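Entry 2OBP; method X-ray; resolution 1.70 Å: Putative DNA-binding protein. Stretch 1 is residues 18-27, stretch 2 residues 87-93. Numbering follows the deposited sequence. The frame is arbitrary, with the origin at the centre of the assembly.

Stretch 1 18-27: IVEVLLVLRE
Stretch 2 87-93: LAAQLFP

Stretch 1 is helical throughout, and stretch 2 is helical from Leu87 to Leu91. The helix axes approach to 10.1 Å, with 114° between their N-to-C directions. Arg26 and Ala88 set the register, their CA atoms 6.3 Å apart. No direct hydrogen bond joins the stretches.

Leu87 stays out of contact; its O accepts from Leu91 N at 2.8 Å. Ala88 points its CB toward stretch 1, and Arg26 CD packs 4.0 Å from Ala88 CB. Arg26 CD also lies 3.7 Å from Ala88 O. Arg26 is extended, chi1 to chi3 all t and chi4 61°, so its guanidinium reaches Ala89. Ala89 CA lies over one guanidinium face, 3.6 Å from Arg26 NH1. Gln90 points away. Leu91 (t, p) adds a looser contact, its CD2 4.4 Å from Leu22 CD1.

Phe92 is the first residue to leave helical geometry, at phi/psi -123/75, though its N still bonds Ala88 O at 3.0 Å. Its CB points toward stretch 1, with chi1 m and chi2 -69°. Leu23 (m, t) places CD2 over the ring face, 3.7 Å from the Phe92 ring centroid, a CH-pi contact. Val19 CG1 lies 3.8 Å from Phe92 CZ, and Leu22 CB 4.0 Å from Phe92 CE2. A water accepts from Arg26 NE at 2.9 Å and donates weakly to Phe92 O at 3.4 Å. Pro93 points away.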

# COMPACT_ATOMS: atom_id res chain seq x y z
N ILE A 18 0.53 9.36 -2.34
CA ILE A 18 1.56 8.33 -2.21
C ILE A 18 1.96 8.17 -0.72
O ILE A 18 2.11 7.06 -0.20
CB ILE A 18 2.78 8.59 -3.12
CG1 ILE A 18 2.39 8.56 -4.62
CG2 ILE A 18 3.84 7.53 -2.80
CD1 ILE A 18 3.43 9.08 -5.60
N VAL A 19 2.15 9.29 -0.04
CA VAL A 19 2.45 9.27 1.38
C VAL A 19 1.37 8.54 2.18
O VAL A 19 1.69 7.72 3.01
CB VAL A 19 2.64 10.71 1.95
CG1 VAL A 19 2.78 10.66 3.48
CG2 VAL A 19 3.84 11.39 1.28
N GLU A 20 0.11 8.83 1.90
CA GLU A 20 -0.98 8.25 2.67
C GLU A 20 -1.06 6.73 2.50
O GLU A 20 -1.26 5.98 3.47
CB GLU A 20 -2.31 8.90 2.35
CG GLU A 20 -3.38 8.62 3.41
CD GLU A 20 -3.07 9.23 4.77
OE1 GLU A 20 -2.23 10.15 4.86
OE2 GLU A 20 -3.66 8.76 5.76
N VAL A 21 -0.90 6.27 1.27
CA VAL A 21 -0.87 4.85 1.01
C VAL A 21 0.31 4.19 1.72
O VAL A 21 0.16 3.08 2.26
CB VAL A 21 -0.90 4.55 -0.51
CG1 VAL A 21 -0.70 3.04 -0.79
CG2 VAL A 21 -2.23 5.03 -1.09
N LEU A 22 1.52 4.79 1.68
CA LEU A 22 2.65 4.24 2.43
C LEU A 22 2.37 4.12 3.92
O LEU A 22 2.67 3.11 4.54
CB LEU A 22 3.91 5.10 2.21
CG LEU A 22 4.61 4.90 0.86
CD1 LEU A 22 5.71 5.99 0.74
CD2 LEU A 22 5.25 3.56 0.78
N LEU A 23 1.75 5.16 4.49
CA LEU A 23 1.36 5.13 5.91
C LEU A 23 0.35 4.04 6.23
O LEU A 23 0.49 3.35 7.24
CB LEU A 23 0.82 6.49 6.32
CG LEU A 23 1.85 7.57 6.56
CD1 LEU A 23 1.09 8.87 6.69
CD2 LEU A 23 2.62 7.23 7.84
N VAL A 24 -0.67 3.89 5.38
CA VAL A 24 -1.68 2.86 5.61
C VAL A 24 -1.06 1.46 5.50
O VAL A 24 -1.33 0.59 6.33
CB VAL A 24 -2.86 3.03 4.64
CG1 VAL A 24 -3.75 1.83 4.63
CG2 VAL A 24 -3.63 4.29 4.99
N LEU A 25 -0.22 1.23 4.49
CA LEU A 25 0.41 -0.07 4.30
C LEU A 25 1.39 -0.40 5.43
O LEU A 25 1.49 -1.54 5.86
CB LEU A 25 1.10 -0.19 2.93
CG LEU A 25 0.13 -0.20 1.72
CD1 LEU A 25 0.92 -0.26 0.42
CD2 LEU A 25 -0.93 -1.32 1.83
N ARG A 26 2.09 0.59 5.95
CA ARG A 26 2.92 0.36 7.09
C ARG A 26 2.11 -0.11 8.32
O ARG A 26 2.51 -1.06 8.99
CB ARG A 26 3.72 1.62 7.43
CG ARG A 26 4.32 1.61 8.84
CD ARG A 26 5.31 2.70 9.00
NE ARG A 26 5.79 2.93 10.37
CZ ARG A 26 6.44 2.03 11.12
NH1 ARG A 26 6.73 0.80 10.68
NH2 ARG A 26 6.84 2.38 12.34
N GLU A 27 1.02 0.58 8.60
CA GLU A 27 0.08 0.19 9.66
C GLU A 27 -0.41 -1.25 9.48
O GLU A 27 -0.42 -2.03 10.43
CB GLU A 27 -1.12 1.14 9.69
CG GLU A 27 -2.05 0.91 10.90
CD GLU A 27 -3.35 1.68 10.84
OE1 GLU A 27 -3.39 2.76 10.20
OE2 GLU A 27 -4.33 1.20 11.44
N LEU A 87 11.87 0.49 4.80
CA LEU A 87 11.98 1.93 4.50
C LEU A 87 10.88 2.73 5.18
O LEU A 87 11.14 3.79 5.74
CB LEU A 87 12.02 2.19 3.00
CG LEU A 87 12.09 3.66 2.63
CD1 LEU A 87 13.48 4.24 2.93
CD2 LEU A 87 11.71 3.85 1.15
N ALA A 88 9.66 2.21 5.17
CA ALA A 88 8.54 2.92 5.78
C ALA A 88 8.74 3.20 7.28
O ALA A 88 8.40 4.27 7.77
CB ALA A 88 7.24 2.15 5.54
N ALA A 89 9.36 2.25 7.97
CA ALA A 89 9.71 2.39 9.39
C ALA A 89 10.70 3.54 9.67
O ALA A 89 10.71 4.14 10.75
CB ALA A 89 10.28 1.06 9.92
N GLN A 90 11.56 3.80 8.70
CA GLN A 90 12.54 4.85 8.80
C GLN A 90 11.98 6.19 8.32
O GLN A 90 12.28 7.24 8.88
CB GLN A 90 13.78 4.46 7.97
CG GLN A 90 14.43 3.16 8.49
CD GLN A 90 15.09 2.29 7.38
OE1 GLN A 90 14.98 2.56 6.15
NE2 GLN A 90 15.80 1.21 7.84
N LEU A 91 11.22 6.16 7.25
CA LEU A 91 10.69 7.37 6.66
C LEU A 91 9.68 8.02 7.64
O LEU A 91 9.59 9.23 7.73
CB LEU A 91 10.02 7.02 5.34
CG LEU A 91 9.57 8.12 4.39
CD1 LEU A 91 10.71 9.14 4.14
CD2 LEU A 91 9.08 7.43 3.11
N PHE A 92 8.94 7.18 8.37
CA PHE A 92 7.91 7.64 9.33
C PHE A 92 8.27 7.05 10.69
O PHE A 92 7.66 6.09 11.12
CB PHE A 92 6.53 7.16 8.86
CG PHE A 92 6.17 7.61 7.46
CD1 PHE A 92 5.91 8.94 7.18
CD2 PHE A 92 6.10 6.69 6.42
CE1 PHE A 92 5.59 9.35 5.89
CE2 PHE A 92 5.79 7.10 5.12
CZ PHE A 92 5.53 8.43 4.86
N PRO A 93 9.29 7.61 11.35
CA PRO A 93 9.80 7.01 12.60
C PRO A 93 8.88 7.09 13.83
O PRO A 93 7.90 7.82 13.80
CB PRO A 93 11.08 7.79 12.86
CG PRO A 93 10.99 9.03 12.05
CD PRO A 93 10.08 8.78 10.93
O HOH W 1 4.36 5.36 10.98